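Local coordinates for protein aldehyde dehydrogenase (Bartonella henselae, PDB 3I44) that probably oxidises aldehydes to carboxylic acids with NAD+ or NADP+ as electron acceptor, as in other aldehyde dehydrogenases, at residues A[160-172]-A[238-250]. The protein carries 1 engineered substitution. Residues are numbered along the deposited sequence; the frame is centred on the assembly and turned at random.
Sequences DAIGVVGLITPWN and HPDLEMISFTGST. Engineered in segment 238-250: Glu242 (natural residue Gly).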
loop_
_atom_site.group_PDB
_atom_site.type_symbol
_atom_site.label_atom_id
_atom_site.label_comp_id
_atom_site.label_asym_id
_atom_site.label_seq_id
_atom_site.Cartn_x
_atom_site.Cartn_y
_atom_site.Cartn_z
ATOM N N ASP A 160 -12.518 -10.170 0.054
ATOM C CA ASP A 160 -12.917 -10.382 1.466
ATOM C C ASP A 160 -12.749 -9.086 2.290
ATOM O O ASP A 160 -11.742 -8.375 2.137
ATOM C CB ASP A 160 -11.990 -11.416 2.132
ATOM C CG ASP A 160 -12.269 -12.869 1.715
ATOM O OD1 ASP A 160 -13.444 -13.257 1.601
ATOM O OD2 ASP A 160 -11.267 -13.620 1.599
ATOM N N ALA A 161 -13.691 -8.813 3.186
ATOM C CA ALA A 161 -13.513 -7.739 4.158
ATOM C C ALA A 161 -12.094 -7.803 4.774
ATOM O O ALA A 161 -11.698 -8.837 5.302
ATOM C CB ALA A 161 -14.564 -7.844 5.248
ATOM N N ILE A 162 -11.342 -6.705 4.706
ATOM C CA ILE A 162 -9.978 -6.688 5.267
ATOM C C ILE A 162 -10.008 -6.982 6.782
ATOM O O ILE A 162 -9.080 -7.609 7.315
ATOM C CB ILE A 162 -9.197 -5.387 4.906
ATOM C CG1 ILE A 162 -7.686 -5.624 5.057
ATOM C CG2 ILE A 162 -9.671 -4.192 5.745
ATOM C CD1 ILE A 162 -6.731 -4.555 4.360
ATOM N N GLY A 163 -11.089 -6.585 7.448
ATOM C CA GLY A 163 -11.244 -6.828 8.888
ATOM C C GLY A 163 -11.753 -5.623 9.656
ATOM O O GLY A 163 -12.591 -4.869 9.168
ATOM N N VAL A 164 -11.245 -5.454 10.883
ATOM C CA VAL A 164 -11.610 -4.360 11.738
ATOM C C VAL A 164 -10.648 -3.243 11.403
ATOM O O VAL A 164 -9.465 -3.462 11.359
ATOM C CB VAL A 164 -11.538 -4.723 13.245
ATOM C CG1 VAL A 164 -12.130 -3.603 14.072
ATOM C CG2 VAL A 164 -12.281 -6.034 13.568
ATOM N N VAL A 165 -11.161 -2.041 11.146
ATOM C CA VAL A 165 -10.353 -0.950 10.641
ATOM C C VAL A 165 -10.428 0.285 11.498
ATOM O O VAL A 165 -11.433 0.557 12.182
ATOM C CB VAL A 165 -10.718 -0.635 9.174
ATOM C CG1 VAL A 165 -10.615 -1.942 8.360
ATOM C CG2 VAL A 165 -12.149 -0.059 9.064
ATOM N N GLY A 166 -9.338 1.050 11.432
ATOM C CA GLY A 166 -9.235 2.364 12.081
ATOM C C GLY A 166 -9.364 3.501 11.096
ATOM O O GLY A 166 -8.698 3.522 10.057
ATOM N N LEU A 167 -10.229 4.453 11.428
ATOM C CA LEU A 167 -10.550 5.587 10.568
ATOM C C LEU A 167 -10.252 6.869 11.303
ATOM O O LEU A 167 -10.743 7.068 12.403
ATOM C CB LEU A 167 -12.024 5.552 10.146
ATOM C CG LEU A 167 -12.578 4.238 9.555
ATOM C CD1 LEU A 167 -14.021 4.392 9.088
ATOM C CD2 LEU A 167 -11.671 3.762 8.368
ATOM N N ILE A 168 -9.465 7.757 10.688
ATOM C CA ILE A 168 -9.077 9.014 11.340
ATOM C C ILE A 168 -9.282 10.163 10.385
ATOM O O ILE A 168 -8.765 10.138 9.260
ATOM C CB ILE A 168 -7.608 9.006 11.829
ATOM C CG1 ILE A 168 -7.406 7.939 12.894
ATOM C CG2 ILE A 168 -7.175 10.415 12.354
ATOM C CD1 ILE A 168 -5.923 7.683 13.250
ATOM N N THR A 169 -10.089 11.138 10.812
ATOM C CA THR A 169 -10.527 12.185 9.901
ATOM C C THR A 169 -10.174 13.564 10.467
ATOM O O THR A 169 -10.079 13.726 11.674
ATOM C CB THR A 169 -12.039 12.099 9.678
ATOM O OG1 THR A 169 -12.698 12.098 10.937
ATOM C CG2 THR A 169 -12.428 10.823 8.919
ATOM N N PRO A 170 -10.026 14.569 9.600
ATOM C CA PRO A 170 -9.649 15.905 10.035
ATOM C C PRO A 170 -10.868 16.850 10.138
ATOM O O PRO A 170 -12.023 16.387 10.108
ATOM C CB PRO A 170 -8.694 16.325 8.927
ATOM C CG PRO A 170 -9.320 15.733 7.705
ATOM C CD PRO A 170 -10.094 14.508 8.133
ATOM N N TRP A 171 -10.591 18.158 10.232
ATOM C CA TRP A 171 -11.595 19.205 10.520
ATOM C C TRP A 171 -12.018 20.057 9.327
ATOM O O TRP A 171 -12.952 20.837 9.444
ATOM C CB TRP A 171 -11.031 20.158 11.604
ATOM C CG TRP A 171 -9.646 20.594 11.294
ATOM C CD1 TRP A 171 -8.490 20.005 11.711
ATOM C CD2 TRP A 171 -9.255 21.653 10.414
ATOM N NE1 TRP A 171 -7.410 20.663 11.194
ATOM C CE2 TRP A 171 -7.850 21.681 10.392
ATOM C CE3 TRP A 171 -9.960 22.610 9.679
ATOM C CZ2 TRP A 171 -7.137 22.612 9.659
ATOM C CZ3 TRP A 171 -9.268 23.522 8.956
ATOM C CH2 TRP A 171 -7.863 23.527 8.944
ATOM N N ASN A 172 -11.293 19.983 8.216
ATOM C CA ASN A 172 -11.471 20.937 7.137
ATOM C C ASN A 172 -12.631 20.649 6.186
ATOM O O ASN A 172 -13.235 21.585 5.690
ATOM C CB ASN A 172 -10.168 21.177 6.362
ATOM C CG ASN A 172 -9.647 19.942 5.646
ATOM O OD1 ASN A 172 -9.698 18.840 6.182
ATOM N ND2 ASN A 172 -9.102 20.130 4.451
ATOM N N HIS A 238 -2.403 -0.688 17.005
ATOM C CA HIS A 238 -3.153 -1.716 17.712
ATOM C C HIS A 238 -3.158 -3.047 16.923
ATOM O O HIS A 238 -3.402 -3.070 15.719
ATOM C CB HIS A 238 -4.578 -1.251 17.991
ATOM C CG HIS A 238 -5.251 -2.007 19.083
ATOM N ND1 HIS A 238 -5.744 -3.280 18.910
ATOM C CD2 HIS A 238 -5.499 -1.678 20.372
ATOM C CE1 HIS A 238 -6.272 -3.702 20.044
ATOM N NE2 HIS A 238 -6.142 -2.746 20.947
ATOM N N PRO A 239 -2.888 -4.159 17.609
ATOM C CA PRO A 239 -2.768 -5.430 16.883
ATOM C C PRO A 239 -4.096 -5.992 16.327
ATOM O O PRO A 239 -4.051 -6.800 15.411
ATOM C CB PRO A 239 -2.140 -6.381 17.924
ATOM C CG PRO A 239 -2.535 -5.814 19.268
ATOM C CD PRO A 239 -2.601 -4.297 19.058
ATOM N N ASP A 240 -5.242 -5.558 16.845
ATOM C CA ASP A 240 -6.542 -6.055 16.364
ATOM C C ASP A 240 -7.153 -5.232 15.209
ATOM O O ASP A 240 -8.279 -5.508 14.796
ATOM C CB ASP A 240 -7.562 -6.110 17.488
ATOM C CG ASP A 240 -7.242 -7.173 18.533
ATOM O OD1 ASP A 240 -6.572 -8.160 18.229
ATOM O OD2 ASP A 240 -7.661 -6.997 19.678
ATOM N N LEU A 241 -6.437 -4.221 14.714
ATOM C CA LEU A 241 -6.882 -3.527 13.498
ATOM C C LEU A 241 -6.047 -3.987 12.327
ATOM O O LEU A 241 -4.825 -4.125 12.429
ATOM C CB LEU A 241 -6.815 -2.009 13.643
ATOM C CG LEU A 241 -7.645 -1.385 14.771
ATOM C CD1 LEU A 241 -7.441 0.189 14.750
ATOM C CD2 LEU A 241 -9.106 -1.793 14.690
ATOM N N GLU A 242 -6.686 -4.227 11.197
ATOM C CA GLU A 242 -5.927 -4.707 10.059
ATOM C C GLU A 242 -5.610 -3.592 9.035
ATOM O O GLU A 242 -4.791 -3.760 8.124
ATOM C CB GLU A 242 -6.595 -5.957 9.499
ATOM C CG GLU A 242 -5.663 -7.257 9.743
ATOM C CD GLU A 242 -4.875 -7.490 8.494
ATOM O OE1 GLU A 242 -3.698 -7.027 8.344
ATOM O OE2 GLU A 242 -5.553 -8.053 7.576
ATOM N N MET A 243 -6.194 -2.424 9.246
ATOM C CA MET A 243 -6.004 -1.302 8.339
ATOM C C MET A 243 -6.262 0.000 9.024
ATOM O O MET A 243 -7.123 0.082 9.893
ATOM C CB MET A 243 -6.976 -1.426 7.163
ATOM C CG MET A 243 -7.122 -0.165 6.337
ATOM S SD MET A 243 -8.130 -0.545 4.973
ATOM C CE MET A 243 -8.200 1.073 4.107
ATOM N N ILE A 244 -5.521 1.028 8.614
ATOM C CA ILE A 244 -5.772 2.392 9.036
ATOM C C ILE A 244 -5.982 3.261 7.801
ATOM O O ILE A 244 -5.107 3.281 6.919
ATOM C CB ILE A 244 -4.595 3.012 9.790
ATOM C CG1 ILE A 244 -4.437 2.315 11.120
ATOM C CG2 ILE A 244 -4.876 4.513 10.080
ATOM C CD1 ILE A 244 -5.560 2.575 12.071
ATOM N N SER A 245 -7.128 3.956 7.769
ATOM C CA SER A 245 -7.406 4.980 6.773
ATOM C C SER A 245 -7.279 6.346 7.424
ATOM O O SER A 245 -8.045 6.679 8.307
ATOM C CB SER A 245 -8.789 4.810 6.148
ATOM O OG SER A 245 -8.925 5.744 5.098
ATOM N N PHE A 246 -6.327 7.143 6.948
ATOM C CA PHE A 246 -6.023 8.416 7.572
ATOM C C PHE A 246 -6.019 9.573 6.569
ATOM O O PHE A 246 -5.437 9.484 5.515
ATOM C CB PHE A 246 -4.654 8.338 8.294
ATOM C CG PHE A 246 -4.151 9.666 8.806
ATOM C CD1 PHE A 246 -4.435 10.077 10.090
ATOM C CD2 PHE A 246 -3.392 10.489 8.005
ATOM C CE1 PHE A 246 -3.972 11.300 10.556
ATOM C CE2 PHE A 246 -2.921 11.692 8.461
ATOM C CZ PHE A 246 -3.234 12.112 9.732
ATOM N N THR A 247 -6.713 10.635 6.922
ATOM C CA THR A 247 -6.686 11.890 6.168
ATOM C C THR A 247 -6.193 12.981 7.125
ATOM O O THR A 247 -6.713 13.119 8.225
ATOM C CB THR A 247 -8.086 12.239 5.658
ATOM O OG1 THR A 247 -8.525 11.194 4.777
ATOM C CG2 THR A 247 -8.097 13.579 4.931
ATOM N N GLY A 248 -5.166 13.705 6.711
ATOM C CA GLY A 248 -4.533 14.714 7.579
ATOM C C GLY A 248 -3.203 15.215 7.044
ATOM O O GLY A 248 -2.948 15.125 5.862
ATOM N N SER A 249 -2.341 15.740 7.921
ATOM C CA SER A 249 -1.097 16.369 7.467
ATOM C C SER A 249 -0.126 15.288 7.093
ATOM O O SER A 249 -0.184 14.172 7.630
ATOM C CB SER A 249 -0.463 17.236 8.566
ATOM O OG SER A 249 -0.139 16.409 9.690
ATOM N N THR A 250 0.789 15.643 6.200
ATOM C CA THR A 250 1.869 14.768 5.790
ATOM C C THR A 250 2.707 14.335 6.991
ATOM O O THR A 250 3.095 13.154 7.083
ATOM C CB THR A 250 2.735 15.484 4.695
ATOM O OG1 THR A 250 1.924 15.688 3.537
ATOM C CG2 THR A 250 3.956 14.689 4.308
#
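Gly166 gives both of its backbone polar groups to the strand beside it: its N donates to Met243 O at 2.9 Å in a nearly straight hydrogen bond (N-H...O 178°), and its O receives Ser245 N at 2.8 Å. The same exchange recurs two residues on, where Ile168 N bonds Ser245 O and Ile168 O takes Thr247 N, the longest of the set at 3.2 Å. Ahead of them Val164 O accepts Glu242 N. Val165 and Leu167 instead pair with strand 191-195, so 164-168 is an interior strand. Alternate residues of such a strand turn N-H and C=O to opposite neighbours, and its polar backbone is met from both sides; the exception in this pairing is on the partner strand, where Met243 N is buried with no partner in the model.

On one face, Ile168 CG2, set anti to the backbone N, reaches Phe246 CD1 at 3.6 Å, while Ile244 CD1 and Leu241 CD1 lie over the bare CA of Gly166. On the other, the Val165 and Met243 side chains lie side by side, CG1 against CB, and Leu167 CD2 meets Ser245 CB at 3.8 Å. The hydroxyls of Ser245 and Thr247 are both hydrogen-bonded to Lys181 NZ, from helix 174-188. Next to Met243 the engineered Glu242 passes Ile162, but its OE2 forms salt bridges with Arg476 and Arg451 of the second subunit. Just past the end of strand 164-168, Pro170 CG rests on Thr247 CG2 at 3.7 Å.

Two parallel strands only 16° apart, with helices in the connection between them, are typical of the Rossmann-like alpha/beta fold of the nucleotide-binding domain of aldehyde dehydrogenases.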